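Local coordinates for protein peptidase S15/CocE/NonD (Thaumarchaeota archaeon SCGC AB-539-E09, PDB 4PF1) that probably works as a serine aminopeptidase of the S15/CocE family, cleaving residues from the N-terminal end of peptides with an alpha/beta-hydrolase catalytic domain, at residues 212-215 against 219-222; 542-547 against 589-594. All blocks are in the same frame, centred on the assembly; numbering follows the deposited sequence.

Interaction 1: 212-215 against 219-222; sequences YNQE and KNEI
Asn-220 reaches from the loop to the last turn of helix 204-215 and hands its amide to Gln-214: ND2 donates to OE1 of Gln-214 at 2.9 Å, with an N-H...O angle of 159°. The bond is fairly straight at the hydrogen but does not follow a lone pair, since ND2 stands above the carbonyl plane of Gln-214. The two amide planes are turned 63° apart. From CB outward, Asn-220 first meets the backbone O of Asn-213, 3.9 Å from CB, and CG comes closer to that same oxygen, at 3.2 Å. This is contact only, for the N-H of ND2 is directed to Gln-214 instead. At the tip the two amide atoms part: ND2 takes Gln-214, while OD1 accepts from Lys-109 NZ, which also binds the backbone O of Gln-214. Gln-214 can meet this amide because its chain bends at chi2 (-69°), which brings its end back although its CB points away from the loop; its NE2 is held by Pro-68 O.

A water bridges the backbones a little further along, donating to Asn-213 O and to Ile-222 O, 2.7 Å from each. Beyond it the contact turns apolar. The ring end of Tyr-212 passes obliquely by Ile-222, whose CG2 sits 3.8 Å from CE1 and 3.7 Å from OH.

The whole is a chain reversal just past the C-terminal end of helix 204-215, inside the S15 family region, with Asn-213 OD1 accepting from Trp-224 N. Phe-23 of the second subunit meets the Tyr-212 ring with the planes roughly perpendicular and packs on Ile-222, so this corner between helices 204-215 and 231-238 also belongs to a subunit interface.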
loop_
_atom_site.group_PDB
_atom_site.type_symbol
_atom_site.label_atom_id
_atom_site.label_comp_id
_atom_site.label_asym_id
_atom_site.label_seq_id
_atom_site.Cartn_x
_atom_site.Cartn_y
_atom_site.Cartn_z
ATOM N N TYR A 212 31.765 -1.620 12.873
ATOM C CA TYR A 212 32.270 -0.552 12.009
ATOM C C TYR A 212 31.622 0.785 12.361
ATOM O O TYR A 212 32.330 1.743 12.629
ATOM C CB TYR A 212 32.003 -0.899 10.531
ATOM C CG TYR A 212 32.705 -0.001 9.535
ATOM C CD1 TYR A 212 32.115 1.180 9.094
ATOM C CD2 TYR A 212 33.921 -0.373 8.970
ATOM C CE1 TYR A 212 32.739 1.992 8.146
ATOM C CE2 TYR A 212 34.551 0.424 8.014
ATOM C CZ TYR A 212 33.957 1.608 7.607
ATOM O OH TYR A 212 34.578 2.400 6.671
ATOM N N ASN A 213 30.274 0.843 12.363
ATOM C CA ASN A 213 29.501 2.059 12.632
ATOM C C ASN A 213 29.746 2.614 14.037
ATOM O O ASN A 213 30.019 3.803 14.178
ATOM C CB ASN A 213 27.994 1.798 12.417
ATOM C CG ASN A 213 27.617 1.560 10.975
ATOM O OD1 ASN A 213 28.302 1.993 10.049
ATOM N ND2 ASN A 213 26.515 0.858 10.749
ATOM N N GLN A 214 29.679 1.762 15.062
ATOM C CA GLN A 214 29.857 2.176 16.456
ATOM C C GLN A 214 31.329 2.411 16.849
ATOM O O GLN A 214 31.576 3.049 17.878
ATOM C CB GLN A 214 29.247 1.125 17.413
ATOM C CG GLN A 214 27.724 0.954 17.298
ATOM C CD GLN A 214 26.957 2.158 17.786
ATOM O OE1 GLN A 214 26.297 2.850 17.013
ATOM N NE2 GLN A 214 27.014 2.424 19.081
ATOM N N GLU A 215 32.309 1.866 16.085
ATOM C CA GLU A 215 33.710 1.979 16.520
ATOM C C GLU A 215 34.686 2.634 15.525
ATOM O O GLU A 215 35.847 2.840 15.899
ATOM C CB GLU A 215 34.259 0.618 16.939
ATOM C CG GLU A 215 33.478 -0.007 18.079
ATOM C CD GLU A 215 34.179 -1.150 18.772
ATOM O OE1 GLU A 215 35.079 -1.765 18.156
ATOM O OE2 GLU A 215 33.860 -1.401 19.954
ATOM N N LYS A 219 31.568 9.637 17.219
ATOM C CA LYS A 219 30.238 10.190 16.942
ATOM C C LYS A 219 29.540 9.548 15.727
ATOM O O LYS A 219 28.639 10.172 15.161
ATOM C CB LYS A 219 30.342 11.717 16.712
ATOM C CG LYS A 219 30.939 12.515 17.862
ATOM C CD LYS A 219 30.824 14.006 17.585
ATOM C CE LYS A 219 31.827 14.819 18.362
ATOM N NZ LYS A 219 31.397 15.040 19.765
ATOM N N ASN A 220 29.930 8.302 15.340
ATOM C CA ASN A 220 29.371 7.577 14.181
ATOM C C ASN A 220 29.371 8.465 12.904
ATOM O O ASN A 220 28.340 8.617 12.242
ATOM C CB ASN A 220 27.954 7.042 14.485
ATOM C CG ASN A 220 27.923 5.837 15.399
ATOM O OD1 ASN A 220 28.564 5.800 16.453
ATOM N ND2 ASN A 220 27.123 4.847 15.039
ATOM N N GLU A 221 30.530 9.058 12.586
ATOM C CA GLU A 221 30.694 9.936 11.424
ATOM C C GLU A 221 31.125 9.150 10.186
ATOM O O GLU A 221 30.976 9.647 9.069
ATOM C CB GLU A 221 31.706 11.044 11.726
ATOM C CG GLU A 221 31.199 12.077 12.715
ATOM C CD GLU A 221 32.225 13.111 13.130
ATOM O OE1 GLU A 221 33.387 12.726 13.403
ATOM O OE2 GLU A 221 31.858 14.304 13.222
ATOM N N ILE A 222 31.690 7.942 10.387
ATOM C CA ILE A 222 32.117 7.049 9.304
ATOM C C ILE A 222 31.226 5.812 9.353
ATOM O O ILE A 222 31.225 5.096 10.362
ATOM C CB ILE A 222 33.635 6.708 9.391
ATOM C CG1 ILE A 222 34.497 7.985 9.198
ATOM C CG2 ILE A 222 34.009 5.612 8.371
ATOM C CD1 ILE A 222 36.016 7.817 9.444
HETATM O O HOH W 1 31.784 5.455 12.960
#

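Interaction 2: 542-547 against 589-594; sequences AVAKPL and QTFVPN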
loop_
_atom_site.group_PDB
_atom_site.type_symbol
_atom_site.label_atom_id
_atom_site.label_comp_id
_atom_site.label_asym_id
_atom_site.label_seq_id
_atom_site.Cartn_x
_atom_site.Cartn_y
_atom_site.Cartn_z
ATOM N N ALA A 542 34.543 -24.179 24.580
ATOM C CA ALA A 542 35.819 -23.461 24.689
ATOM C C ALA A 542 36.900 -23.969 23.714
ATOM O O ALA A 542 37.818 -23.213 23.387
ATOM C CB ALA A 542 36.344 -23.551 26.117
ATOM N N VAL A 543 36.834 -25.249 23.299
ATOM C CA VAL A 543 37.854 -25.825 22.408
ATOM C C VAL A 543 37.216 -26.376 21.122
ATOM O O VAL A 543 36.348 -27.251 21.184
ATOM C CB VAL A 543 38.712 -26.921 23.111
ATOM C CG1 VAL A 543 39.947 -27.265 22.280
ATOM C CG2 VAL A 543 39.119 -26.500 24.522
ATOM N N ALA A 544 37.686 -25.896 19.959
ATOM C CA ALA A 544 37.207 -26.370 18.663
ATOM C C ALA A 544 37.834 -27.729 18.341
ATOM O O ALA A 544 39.061 -27.866 18.355
ATOM C CB ALA A 544 37.537 -25.357 17.576
ATOM N N LYS A 545 36.989 -28.745 18.110
ATOM C CA LYS A 545 37.433 -30.109 17.804
ATOM C C LYS A 545 36.824 -30.598 16.483
ATOM O O LYS A 545 35.644 -30.349 16.231
ATOM C CB LYS A 545 37.069 -31.070 18.949
ATOM C CG LYS A 545 38.036 -31.014 20.125
ATOM C CD LYS A 545 37.480 -31.742 21.340
ATOM C CE LYS A 545 38.486 -31.832 22.464
ATOM N NZ LYS A 545 39.161 -33.155 22.498
ATOM N N PRO A 546 37.599 -31.307 15.627
ATOM C CA PRO A 546 37.028 -31.784 14.355
ATOM C C PRO A 546 36.028 -32.926 14.542
ATOM O O PRO A 546 36.125 -33.683 15.510
ATOM C CB PRO A 546 38.256 -32.258 13.572
ATOM C CG PRO A 546 39.250 -32.615 14.603
ATOM C CD PRO A 546 39.024 -31.683 15.756
ATOM N N LEU A 547 35.067 -33.044 13.615
ATOM C CA LEU A 547 34.100 -34.140 13.622
ATOM C C LEU A 547 34.700 -35.341 12.909
ATOM O O LEU A 547 35.377 -35.173 11.889
ATOM C CB LEU A 547 32.771 -33.731 12.944
ATOM C CG LEU A 547 32.042 -32.496 13.500
ATOM C CD1 LEU A 547 30.874 -32.117 12.618
ATOM C CD2 LEU A 547 31.572 -32.720 14.933
ATOM N N GLN A 589 32.837 -27.054 6.250
ATOM C CA GLN A 589 32.482 -28.481 6.272
ATOM C C GLN A 589 33.753 -29.369 6.219
ATOM O O GLN A 589 33.665 -30.593 6.131
ATOM C CB GLN A 589 31.418 -28.854 5.216
ATOM C CG GLN A 589 30.119 -28.072 5.453
ATOM C CD GLN A 589 28.937 -28.438 4.599
ATOM O OE1 GLN A 589 27.797 -28.145 4.961
ATOM N NE2 GLN A 589 29.164 -29.000 3.419
ATOM N N THR A 590 34.924 -28.726 6.359
ATOM C CA THR A 590 36.234 -29.332 6.600
ATOM C C THR A 590 36.799 -28.557 7.776
ATOM O O THR A 590 36.562 -27.347 7.859
ATOM C CB THR A 590 37.164 -29.342 5.359
ATOM O OG1 THR A 590 37.593 -28.019 5.046
ATOM C CG2 THR A 590 36.548 -30.027 4.145
ATOM N N PHE A 591 37.472 -29.231 8.721
ATOM C CA PHE A 591 37.987 -28.550 9.911
ATOM C C PHE A 591 39.160 -27.614 9.595
ATOM O O PHE A 591 40.162 -28.038 9.011
ATOM C CB PHE A 591 38.386 -29.550 11.009
ATOM C CG PHE A 591 38.768 -28.890 12.317
ATOM C CD1 PHE A 591 37.792 -28.431 13.195
ATOM C CD2 PHE A 591 40.103 -28.705 12.659
ATOM C CE1 PHE A 591 38.143 -27.813 14.399
ATOM C CE2 PHE A 591 40.454 -28.079 13.859
ATOM C CZ PHE A 591 39.473 -27.639 14.722
ATOM N N VAL A 592 39.024 -26.343 10.018
ATOM C CA VAL A 592 40.045 -25.292 9.906
ATOM C C VAL A 592 40.284 -24.698 11.319
ATOM O O VAL A 592 39.370 -24.755 12.145
ATOM C CB VAL A 592 39.689 -24.186 8.860
ATOM C CG1 VAL A 592 39.642 -24.752 7.447
ATOM C CG2 VAL A 592 38.385 -23.464 9.207
ATOM N N PRO A 593 41.483 -24.142 11.638
ATOM C CA PRO A 593 41.691 -23.592 12.993
ATOM C C PRO A 593 40.742 -22.428 13.318
ATOM O O PRO A 593 40.249 -22.336 14.446
ATOM C CB PRO A 593 43.156 -23.134 12.972
ATOM C CG PRO A 593 43.781 -23.886 11.847
ATOM C CD PRO A 593 42.706 -24.015 10.820
ATOM N N ASN A 594 40.459 -21.566 12.320
ATOM C CA ASN A 594 39.584 -20.408 12.485
ATOM C C ASN A 594 38.727 -20.202 11.226
ATOM O O ASN A 594 39.266 -19.940 10.150
ATOM C CB ASN A 594 40.427 -19.151 12.791
ATOM C CG ASN A 594 39.671 -18.032 13.470
ATOM O OD1 ASN A 594 38.441 -17.958 13.436
ATOM N ND2 ASN A 594 40.400 -17.129 14.104
#
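Phe-591 lays its ring against the backbone and proline of 544-546, and nearly all of the contact is made by this one side chain. The tight part is at Pro-546. Its CB sits 3.6 Å from Phe-591 CG, and its CA is as close to CD1, 3.6 Å away. Pro-546 CD lies over the ring face, 4.1 Å from the centroid and 6° off the normal, a CH-pi contact, and the proline nitrogen sits over a face too, offset toward the rim. The ring is brought there by chi1 of -173°, which sets CG opposite the backbone N and carries the ring out toward the other loop.

Toward Ala-544 the packing slackens. The CB of Ala-544 points at the loop 589-594 but stays 4.1 Å from Phe-591 CE1, and the backbone O of Ala-544 approaches CZ obliquely at 3.7 Å. Arg-536 packs on both Ala-544 and Phe-591, and its NH1 donates to Val-592 O. The outer side of the contact, at Lys-545 and Pro-546, is exposed in the assembly, and the CB of Lys-545 points away from 589-594.

This is a surface proline-aromatic CH-pi contact between two irregular connections, one following strand 525-534 and the other following strand 571-577, in the beta-rich C-terminal non-catalytic domain characteristic of X-Pro dipeptidyl-peptidase relatives.

In the fold
From the N terminus, the chain first builds much of the alpha/beta-hydrolase sheet, then runs through helix 204-215 and doubles back at once: interaction 1 closes a short loop with three residues between its segments. Much later, in the C-terminal beta domain, interaction 2 closes a far longer loop of 41 intervening residues, which includes strands 553-558, 562-566 and 571-577. The two are in series, neither nesting nor crossing, with centres 33 Å apart and nearest atoms about 17 Å apart. Interaction 1 joins the end of helix 204-215 to the loop that follows, beside another subunit, whereas interaction 2 joins two connections between strands, which no other chain of the assembly touches.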